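Local coordinates for cycloserine biosynthesis protein DcsG (Streptomyces lavendulae, PDB 6JIL), which catalyses the magnesium- and ATP-dependent cyclisation of O-ureido-D-serine to the antibiotic D-cycloserine, as an enzyme of the ATP-grasp family, at residues L250-D256 against V267-L272; F53-W59 against C273-L277; P84-W88 against S240-L246. One frame throughout, in Å; residues are numbered along the deposited sequence.

Contact 1. Residues L250-D256 against V267-L272; sequences LVCGRVD and VLEMEL. With MG (magnesium ion), chain I; MG (magnesium ion), chain H; ADP (adenosine-5'-diphosphate), chain G.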
# COMPACT_ATOMS: atom_id res chain seq x y z
N LEU A 250 -1.76 10.08 10.47
CA LEU A 250 -0.70 9.24 9.94
C LEU A 250 0.39 10.20 9.45
O LEU A 250 0.11 11.16 8.73
CB LEU A 250 -1.25 8.38 8.81
CG LEU A 250 -2.22 7.32 9.33
CD1 LEU A 250 -3.30 7.04 8.31
CD2 LEU A 250 -1.44 6.06 9.69
N VAL A 251 1.63 9.96 9.86
CA VAL A 251 2.73 10.82 9.43
C VAL A 251 2.67 10.95 7.92
O VAL A 251 2.84 12.04 7.37
CB VAL A 251 4.12 10.23 9.83
CG1 VAL A 251 4.25 10.20 11.33
CG2 VAL A 251 4.28 8.83 9.27
N CYS A 252 2.43 9.83 7.25
CA CYS A 252 2.34 9.82 5.81
C CYS A 252 1.48 8.65 5.38
O CYS A 252 1.29 7.70 6.13
CB CYS A 252 3.73 9.68 5.18
SG CYS A 252 4.45 8.04 5.33
N GLY A 253 0.96 8.74 4.16
CA GLY A 253 0.13 7.67 3.64
C GLY A 253 -0.18 7.96 2.20
O GLY A 253 -0.08 9.09 1.75
N ARG A 254 -0.55 6.92 1.46
CA ARG A 254 -0.90 7.09 0.07
C ARG A 254 -2.21 6.34 -0.13
O ARG A 254 -2.35 5.20 0.32
CB ARG A 254 0.18 6.50 -0.85
CG ARG A 254 0.09 7.02 -2.28
CD ARG A 254 1.08 6.33 -3.24
NE ARG A 254 0.64 4.99 -3.60
CZ ARG A 254 1.24 3.87 -3.21
NH1 ARG A 254 2.31 3.93 -2.42
NH2 ARG A 254 0.76 2.69 -3.58
N VAL A 255 -3.16 7.00 -0.78
CA VAL A 255 -4.45 6.40 -1.05
C VAL A 255 -4.61 6.34 -2.55
O VAL A 255 -4.59 7.37 -3.22
CB VAL A 255 -5.58 7.25 -0.45
CG1 VAL A 255 -6.91 6.57 -0.66
CG2 VAL A 255 -5.32 7.47 1.03
N ASP A 256 -4.75 5.13 -3.09
CA ASP A 256 -4.90 4.96 -4.53
C ASP A 256 -6.37 4.85 -4.92
O ASP A 256 -7.11 4.00 -4.40
CB ASP A 256 -4.10 3.74 -5.00
CG ASP A 256 -2.64 3.79 -4.54
OD1 ASP A 256 -2.05 4.90 -4.49
OD2 ASP A 256 -2.08 2.72 -4.24
N VAL A 267 -11.48 3.70 -3.41
CA VAL A 267 -10.18 3.22 -3.02
C VAL A 267 -9.83 1.89 -3.68
O VAL A 267 -10.65 0.97 -3.70
CB VAL A 267 -10.10 3.05 -1.50
CG1 VAL A 267 -8.73 2.52 -1.10
CG2 VAL A 267 -10.37 4.39 -0.82
N LEU A 268 -8.63 1.81 -4.24
CA LEU A 268 -8.11 0.61 -4.89
C LEU A 268 -7.32 -0.06 -3.78
O LEU A 268 -7.56 -1.21 -3.43
CB LEU A 268 -7.14 0.99 -6.01
CG LEU A 268 -6.63 -0.04 -7.03
CD1 LEU A 268 -5.32 0.49 -7.61
CD2 LEU A 268 -6.42 -1.39 -6.42
N GLU A 269 -6.36 0.68 -3.24
CA GLU A 269 -5.54 0.21 -2.14
C GLU A 269 -5.00 1.43 -1.41
O GLU A 269 -5.05 2.55 -1.93
CB GLU A 269 -4.38 -0.66 -2.64
CG GLU A 269 -3.22 0.09 -3.27
CD GLU A 269 -1.91 -0.65 -3.11
OE1 GLU A 269 -1.60 -1.05 -1.96
OE2 GLU A 269 -1.18 -0.83 -4.11
N MSE A 270 -4.49 1.22 -0.21
CA MSE A 270 -3.97 2.29 0.62
C MSE A 270 -2.72 1.80 1.34
O MSE A 270 -2.71 0.69 1.87
CB MSE A 270 -5.05 2.71 1.62
CG MSE A 270 -4.57 3.51 2.80
SE MSE A 270 -6.03 3.90 4.03
CE MSE A 270 -6.01 5.82 3.90
N GLU A 271 -1.68 2.62 1.35
CA GLU A 271 -0.42 2.26 2.01
C GLU A 271 -0.03 3.23 3.12
O GLU A 271 0.26 4.40 2.88
CB GLU A 271 0.70 2.15 0.97
CG GLU A 271 0.62 0.87 0.15
CD GLU A 271 1.57 0.86 -1.02
OE1 GLU A 271 2.76 1.21 -0.85
OE2 GLU A 271 1.13 0.51 -2.13
N LEU A 272 -0.01 2.71 4.35
CA LEU A 272 0.29 3.52 5.51
C LEU A 272 1.56 3.12 6.25
O LEU A 272 2.08 3.89 7.07
CB LEU A 272 -0.88 3.44 6.48
CG LEU A 272 -2.22 3.63 5.78
CD1 LEU A 272 -3.34 3.50 6.78
CD2 LEU A 272 -2.26 5.00 5.10
MG MG I . 0.52 -1.53 -2.78
MG MG H . -0.85 -0.25 -6.25
PB ADP G . -0.37 -3.80 -5.25
O1B ADP G . -0.07 -2.47 -6.13
O2B ADP G . -0.21 -3.48 -3.77
O3B ADP G . 0.63 -4.90 -5.66
PA ADP G . -2.86 -3.36 -6.34
O1A ADP G . -4.19 -3.36 -5.73
O2A ADP G . -2.33 -1.86 -6.37
O3A ADP G . -1.90 -4.35 -5.47
O5' ADP G . -3.00 -3.97 -7.82
C5' ADP G . -1.83 -3.65 -8.58
C4' ADP G . -2.27 -3.10 -9.94
O4' ADP G . -3.20 -4.01 -10.57
C3' ADP G . -2.98 -1.76 -9.79
O3' ADP G . -2.07 -0.67 -9.84
C2' ADP G . -3.98 -1.77 -10.94
O2' ADP G . -3.42 -1.21 -12.14
C1' ADP G . -4.34 -3.26 -11.10
N9 ADP G . -5.59 -3.61 -10.38
C8 ADP G . -5.71 -4.32 -9.21
N7 ADP G . -6.96 -4.48 -8.89
C5 ADP G . -7.73 -3.89 -9.82
C6 ADP G . -9.12 -3.92 -10.12
N6 ADP G . -10.02 -4.50 -9.23
N1 ADP G . -9.54 -3.41 -11.28
C2 ADP G . -8.70 -2.87 -12.16
N3 ADP G . -7.39 -2.82 -11.93
C4 ADP G . -6.87 -3.31 -10.79
O HOH W 1 2.57 6.53 8.11
O HOH W 2 0.13 -0.70 -8.43
O HOH W 3 -1.97 1.78 -6.34
O HOH W 4 1.00 -3.03 -1.11
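Arg254 and Glu271, both inferred to be active-site residues, meet beside a magnesium ion, and Glu271 OE2 serves both partners: it binds the metal at 2.2 Å and accepts a hydrogen bond from Arg254 NH2 at 2.6 Å. The donor lies above the carboxylate plane, the two flat groups standing 88° apart. A weaker leg of the salt bridge joins Arg254 NH1 to Glu271 OE1 at 3.2 Å. Glu269 grips the same ion with both oxygens, and its OE2 also reaches a second magnesium, at 2.2 Å, so it bridges the two. Each ion is then tied to ADP, the first through O2B and the second through O1B and O2A. Leu268 lays its apolar branches against the nucleotide.

Glu269 and Glu271, two positions apart on their strand, send their side chains to the same face of the β-hairpin. A pair of acidic residues holding magnesium against the nucleotide phosphates is characteristic of ATP-grasp enzymes. Asp256 shares that face and forms the second shell, its OD2 taking Arg254 NH2 on the syn lone pair at 2.9 Å. An extended start and a bend at chi3 (76°) bring the guanidinium between Asp256 and Glu271.

Further out, Arg254 and Glu271 form an antiparallel hydrogen-bonded pair, Arg254 N to Glu271 O being 3.0 Å. Val255 and Met270, present as selenomethionine, occupy the other face; Val255 CG2 touches Met270 CE, and the long, pliable Met270 continues to helix 227-244. Gly253, with no side chain, leaves room for Leu272 CD2 beside its CA.

Contact 2. Residues F53-W59 against C273-L277; sequences FRSPWTW and CEPSL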
# COMPACT_ATOMS: atom_id res chain seq x y z
N PHE A 53 9.59 2.71 8.35
CA PHE A 53 9.65 1.70 7.30
C PHE A 53 9.42 2.39 5.96
O PHE A 53 8.31 2.84 5.65
CB PHE A 53 8.59 0.63 7.55
CG PHE A 53 8.71 -0.01 8.89
CD1 PHE A 53 7.71 0.13 9.84
CD2 PHE A 53 9.82 -0.78 9.21
CE1 PHE A 53 7.81 -0.49 11.09
CE2 PHE A 53 9.93 -1.40 10.45
CZ PHE A 53 8.91 -1.25 11.39
N ARG A 54 10.47 2.47 5.16
CA ARG A 54 10.40 3.13 3.88
C ARG A 54 10.21 2.19 2.70
O ARG A 54 9.20 2.27 2.01
CB ARG A 54 11.65 3.99 3.68
CG ARG A 54 11.69 5.22 4.58
CD ARG A 54 10.44 6.04 4.35
NE ARG A 54 10.22 6.17 2.92
CZ ARG A 54 9.05 6.04 2.32
NH1 ARG A 54 7.95 5.79 3.03
NH2 ARG A 54 8.98 6.11 0.99
N SER A 55 11.18 1.31 2.48
CA SER A 55 11.10 0.41 1.35
C SER A 55 11.62 -1.02 1.53
O SER A 55 12.41 -1.50 0.73
CB SER A 55 11.82 1.04 0.16
OG SER A 55 13.14 1.40 0.53
N PRO A 56 11.17 -1.72 2.59
CA PRO A 56 11.61 -3.09 2.83
C PRO A 56 10.63 -3.90 1.98
O PRO A 56 9.97 -4.82 2.47
CB PRO A 56 11.36 -3.26 4.31
CG PRO A 56 10.04 -2.55 4.46
CD PRO A 56 10.22 -1.30 3.63
N TRP A 57 10.55 -3.55 0.71
CA TRP A 57 9.57 -4.17 -0.16
C TRP A 57 9.62 -5.65 -0.47
O TRP A 57 8.69 -6.18 -1.08
CB TRP A 57 9.45 -3.35 -1.45
CG TRP A 57 8.99 -1.93 -1.15
CD1 TRP A 57 8.14 -1.54 -0.15
CD2 TRP A 57 9.34 -0.74 -1.86
NE1 TRP A 57 7.95 -0.18 -0.18
CE2 TRP A 57 8.68 0.33 -1.22
CE3 TRP A 57 10.16 -0.48 -2.96
CZ2 TRP A 57 8.80 1.65 -1.66
CZ3 TRP A 57 10.28 0.84 -3.40
CH2 TRP A 57 9.61 1.89 -2.75
N THR A 58 10.67 -6.34 -0.04
CA THR A 58 10.72 -7.77 -0.28
C THR A 58 9.87 -8.46 0.80
O THR A 58 9.79 -9.68 0.85
CB THR A 58 12.17 -8.35 -0.25
OG1 THR A 58 12.77 -8.08 1.02
CG2 THR A 58 13.00 -7.73 -1.35
N TRP A 59 9.23 -7.66 1.66
CA TRP A 59 8.39 -8.23 2.70
C TRP A 59 7.27 -9.01 2.04
O TRP A 59 6.72 -9.94 2.63
CB TRP A 59 7.80 -7.15 3.61
CG TRP A 59 6.76 -6.27 2.96
CD1 TRP A 59 6.96 -5.05 2.37
CD2 TRP A 59 5.36 -6.56 2.80
NE1 TRP A 59 5.78 -4.57 1.85
CE2 TRP A 59 4.78 -5.48 2.10
CE3 TRP A 59 4.55 -7.64 3.19
CZ2 TRP A 59 3.42 -5.44 1.78
CZ3 TRP A 59 3.19 -7.59 2.86
CH2 TRP A 59 2.65 -6.50 2.16
N CYS A 273 2.07 1.93 5.96
CA CYS A 273 3.27 1.44 6.62
C CYS A 273 4.55 1.82 5.91
O CYS A 273 5.36 2.56 6.46
CB CYS A 273 3.20 -0.08 6.77
SG CYS A 273 4.62 -0.77 7.62
N GLU A 274 4.74 1.30 4.70
CA GLU A 274 5.93 1.58 3.90
C GLU A 274 5.54 1.95 2.46
O GLU A 274 5.86 1.23 1.52
CB GLU A 274 6.85 0.37 3.90
CG GLU A 274 6.14 -0.98 3.88
CD GLU A 274 5.11 -1.08 2.77
OE1 GLU A 274 4.06 -0.40 2.86
OE2 GLU A 274 5.34 -1.84 1.81
N PRO A 275 4.84 3.08 2.28
CA PRO A 275 4.41 3.52 0.96
C PRO A 275 5.42 4.23 0.09
O PRO A 275 6.32 4.93 0.57
CB PRO A 275 3.28 4.46 1.29
CG PRO A 275 3.85 5.18 2.49
CD PRO A 275 4.37 4.02 3.32
N SER A 276 5.27 4.03 -1.21
CA SER A 276 6.09 4.76 -2.15
C SER A 276 5.27 6.05 -2.07
O SER A 276 4.03 6.02 -2.15
CB SER A 276 5.98 4.16 -3.55
OG SER A 276 6.26 5.13 -4.55
N LEU A 277 5.93 7.18 -1.87
CA LEU A 277 5.22 8.45 -1.73
C LEU A 277 5.26 9.39 -2.94
O LEU A 277 4.51 10.36 -2.98
CB LEU A 277 5.75 9.17 -0.48
CG LEU A 277 5.49 8.41 0.82
CD1 LEU A 277 6.40 8.91 1.92
CD2 LEU A 277 4.03 8.58 1.22
O HOH W 5 7.14 3.38 9.18
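Glu274 reaches Trp59 through a folded side chain. Its CG sits between the backbone N and the carbonyl carbon (chi1 36°), the crowded position, and a second bend at chi2 (52°) turns the carboxylate so that OE2 lies 2.8 Å from Trp59 NE1. The indole N-H arrives from above the carboxylate plane and the bond is bent. Trp57 takes the backbone of the same residue: its NE1 donates to Glu274 O over 3.0 Å, nearly straight at 167°, with the oxygen in the plane of the ring. Tryptophan suits both places, giving one N-H to a buried acceptor and a broad ring for packing. Ser55 CB lies over the centre of the Trp57 ring.

Segment 53-59 starts on strand 50-55 of the N-terminal parallel sheet, whereas 273-277 is the loop leaving the metal-binding strand 265-271, so these bonds join the α/β domain to the ATP-grasp core. Pro56 centres an inverse gamma turn, and its CD packs 3.8 Å from Glu274 CB.

Arg54 starts out away from the loop but curls back through successive bends at chi2 and chi3. Its end-on grip places NH2 2.9 Å and NH1 3.1 Å from Pro275 O, a carbonyl that thus accepts two bonds. Leu277 CD1 covers one guanidinium face, 3.7 Å from Arg54 NH1. At the other end Cys273 SG approaches the Phe53 ring obliquely, 3.9 Å from CD1. Ser276 turns its hydroxyl elsewhere, to Arg220, an inferred active-site residue.

Contact 3. Residues P84-W88 against S240-L246; sequences PLVRW and SVAHLGL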
# COMPACT_ATOMS: atom_id res chain seq x y z
N PRO A 84 0.19 -2.21 15.82
CA PRO A 84 -1.20 -2.37 15.37
C PRO A 84 -1.37 -1.86 13.93
O PRO A 84 -1.96 -2.53 13.09
CB PRO A 84 -1.99 -1.55 16.39
CG PRO A 84 -1.18 -1.72 17.63
CD PRO A 84 0.24 -1.54 17.12
N LEU A 85 -0.82 -0.67 13.67
CA LEU A 85 -0.89 -0.05 12.34
C LEU A 85 -0.17 -0.92 11.31
O LEU A 85 -0.67 -1.15 10.22
CB LEU A 85 -0.23 1.33 12.35
CG LEU A 85 -0.67 2.42 11.36
CD1 LEU A 85 0.49 3.36 11.12
CD2 LEU A 85 -1.14 1.83 10.05
N VAL A 86 1.02 -1.40 11.66
CA VAL A 86 1.80 -2.23 10.76
C VAL A 86 1.06 -3.50 10.31
O VAL A 86 0.94 -3.75 9.12
CB VAL A 86 3.16 -2.63 11.39
CG1 VAL A 86 3.90 -3.63 10.48
CG2 VAL A 86 4.01 -1.38 11.60
N ARG A 87 0.58 -4.29 11.27
CA ARG A 87 -0.13 -5.52 10.93
C ARG A 87 -1.35 -5.25 10.06
O ARG A 87 -1.65 -6.00 9.13
CB ARG A 87 -0.59 -6.27 12.19
CG ARG A 87 0.50 -6.60 13.18
CD ARG A 87 -0.02 -7.51 14.30
NE ARG A 87 0.70 -7.28 15.55
CZ ARG A 87 0.35 -6.37 16.47
NH1 ARG A 87 -0.71 -5.60 16.28
NH2 ARG A 87 1.09 -6.21 17.56
N TRP A 88 -2.06 -4.18 10.40
CA TRP A 88 -3.28 -3.79 9.70
C TRP A 88 -3.01 -3.25 8.29
O TRP A 88 -3.74 -3.57 7.34
CB TRP A 88 -4.02 -2.73 10.53
CG TRP A 88 -5.42 -2.44 10.07
CD1 TRP A 88 -6.51 -3.24 10.23
CD2 TRP A 88 -5.87 -1.29 9.35
NE1 TRP A 88 -7.61 -2.65 9.66
CE2 TRP A 88 -7.25 -1.46 9.11
CE3 TRP A 88 -5.24 -0.13 8.89
CZ2 TRP A 88 -8.02 -0.51 8.43
CZ3 TRP A 88 -6.00 0.82 8.20
CH2 TRP A 88 -7.38 0.62 7.98
N SER A 240 -9.03 5.12 9.05
CA SER A 240 -7.90 4.35 9.56
C SER A 240 -7.53 4.84 10.96
O SER A 240 -7.28 4.04 11.86
CB SER A 240 -6.68 4.50 8.64
OG SER A 240 -6.99 4.06 7.33
N VAL A 241 -7.49 6.16 11.13
CA VAL A 241 -7.16 6.74 12.42
C VAL A 241 -8.18 6.30 13.47
O VAL A 241 -7.81 5.90 14.57
CB VAL A 241 -7.16 8.28 12.34
CG1 VAL A 241 -7.04 8.88 13.73
CG2 VAL A 241 -6.00 8.75 11.46
N ALA A 242 -9.46 6.36 13.11
CA ALA A 242 -10.55 5.98 14.01
C ALA A 242 -10.55 4.48 14.34
O ALA A 242 -10.66 4.09 15.50
CB ALA A 242 -11.89 6.37 13.39
N HIS A 243 -10.41 3.67 13.30
CA HIS A 243 -10.41 2.22 13.45
C HIS A 243 -9.33 1.70 14.39
O HIS A 243 -9.59 0.81 15.20
CB HIS A 243 -10.22 1.56 12.09
CG HIS A 243 -10.21 0.07 12.15
ND1 HIS A 243 -11.35 -0.67 12.33
CD2 HIS A 243 -9.19 -0.81 12.09
CE1 HIS A 243 -11.03 -1.95 12.38
NE2 HIS A 243 -9.73 -2.07 12.24
N LEU A 244 -8.13 2.25 14.28
CA LEU A 244 -7.00 1.82 15.10
C LEU A 244 -6.84 2.60 16.39
O LEU A 244 -5.98 2.28 17.21
CB LEU A 244 -5.71 1.92 14.28
CG LEU A 244 -5.62 0.99 13.07
CD1 LEU A 244 -4.46 1.39 12.18
CD2 LEU A 244 -5.47 -0.44 13.54
N GLY A 245 -7.68 3.62 16.58
CA GLY A 245 -7.61 4.43 17.78
C GLY A 245 -6.36 5.28 17.85
O GLY A 245 -5.88 5.60 18.94
N LEU A 246 -5.82 5.65 16.70
CA LEU A 246 -4.62 6.46 16.65
C LEU A 246 -4.82 7.84 17.27
O LEU A 246 -5.82 8.52 17.02
CB LEU A 246 -4.14 6.58 15.20
CG LEU A 246 -3.02 5.62 14.76
CD1 LEU A 246 -3.27 4.22 15.28
CD2 LEU A 246 -2.93 5.64 13.25
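Segments 84-88 of helix 83-89 and 240-244, at the C-terminal end of helix 227-244, cross at 115°, their axes no closer than 11.2 Å, a wide gap that large side chains must span. Trp88 does most of this. With CG anti to the backbone N (chi1 -168°), its indole projects toward the second helix, and Leu244 and His243 lie over one face. Leu244 CD1 comes 3.7 Å from Trp88 CE3, while the His243 ring is slid toward the rim, its plane 30° from that of the indole and the two rings barely overlapping. Ser240, small enough to fit at the ring's edge, places OG 3.5 Å from Trp88 CZ3. Leu85 and Leu244 cross at about a right angle, with Leu85 CD2 and Leu244 CD1 4.0 Å apart. Gly245, at positive phi, ends the helix in a Schellman motif, after which Leu246 turns back to flank Leu85.

Trp88 NE1 lies close to His243 NE2, but at a poor angle for a bond; it donates instead to Asp97. The Ser240 hydroxyl likewise bonds to Ala236 O. With these two groups bonded outside the two segments, this plain helix-helix packing rests mainly on apolar and ring contacts.

In the fold
From the N terminus, strand 50-55 of the parallel sheet supplies residues 53-59, whose partner 273-277 comes more than 200 residues later, so contact 2 closes the longest loop. Helix 83-89 follows and opens contact 3, closed at the end of helix 227-244. The chain then passes directly into the hairpin of contact 1. Contacts 3 and 1 are therefore in series, both nested within contact 2, and none cross. They also meet in space: Arg254 NH1 lies 2.7 Å from Ser276 O, linking contacts 1 and 2, while Leu250 and Leu272 pack on Leu85, and Val86 touches Phe53. Together they tie the N-terminal sheet and helix 83-89 to the metal-binding hairpin.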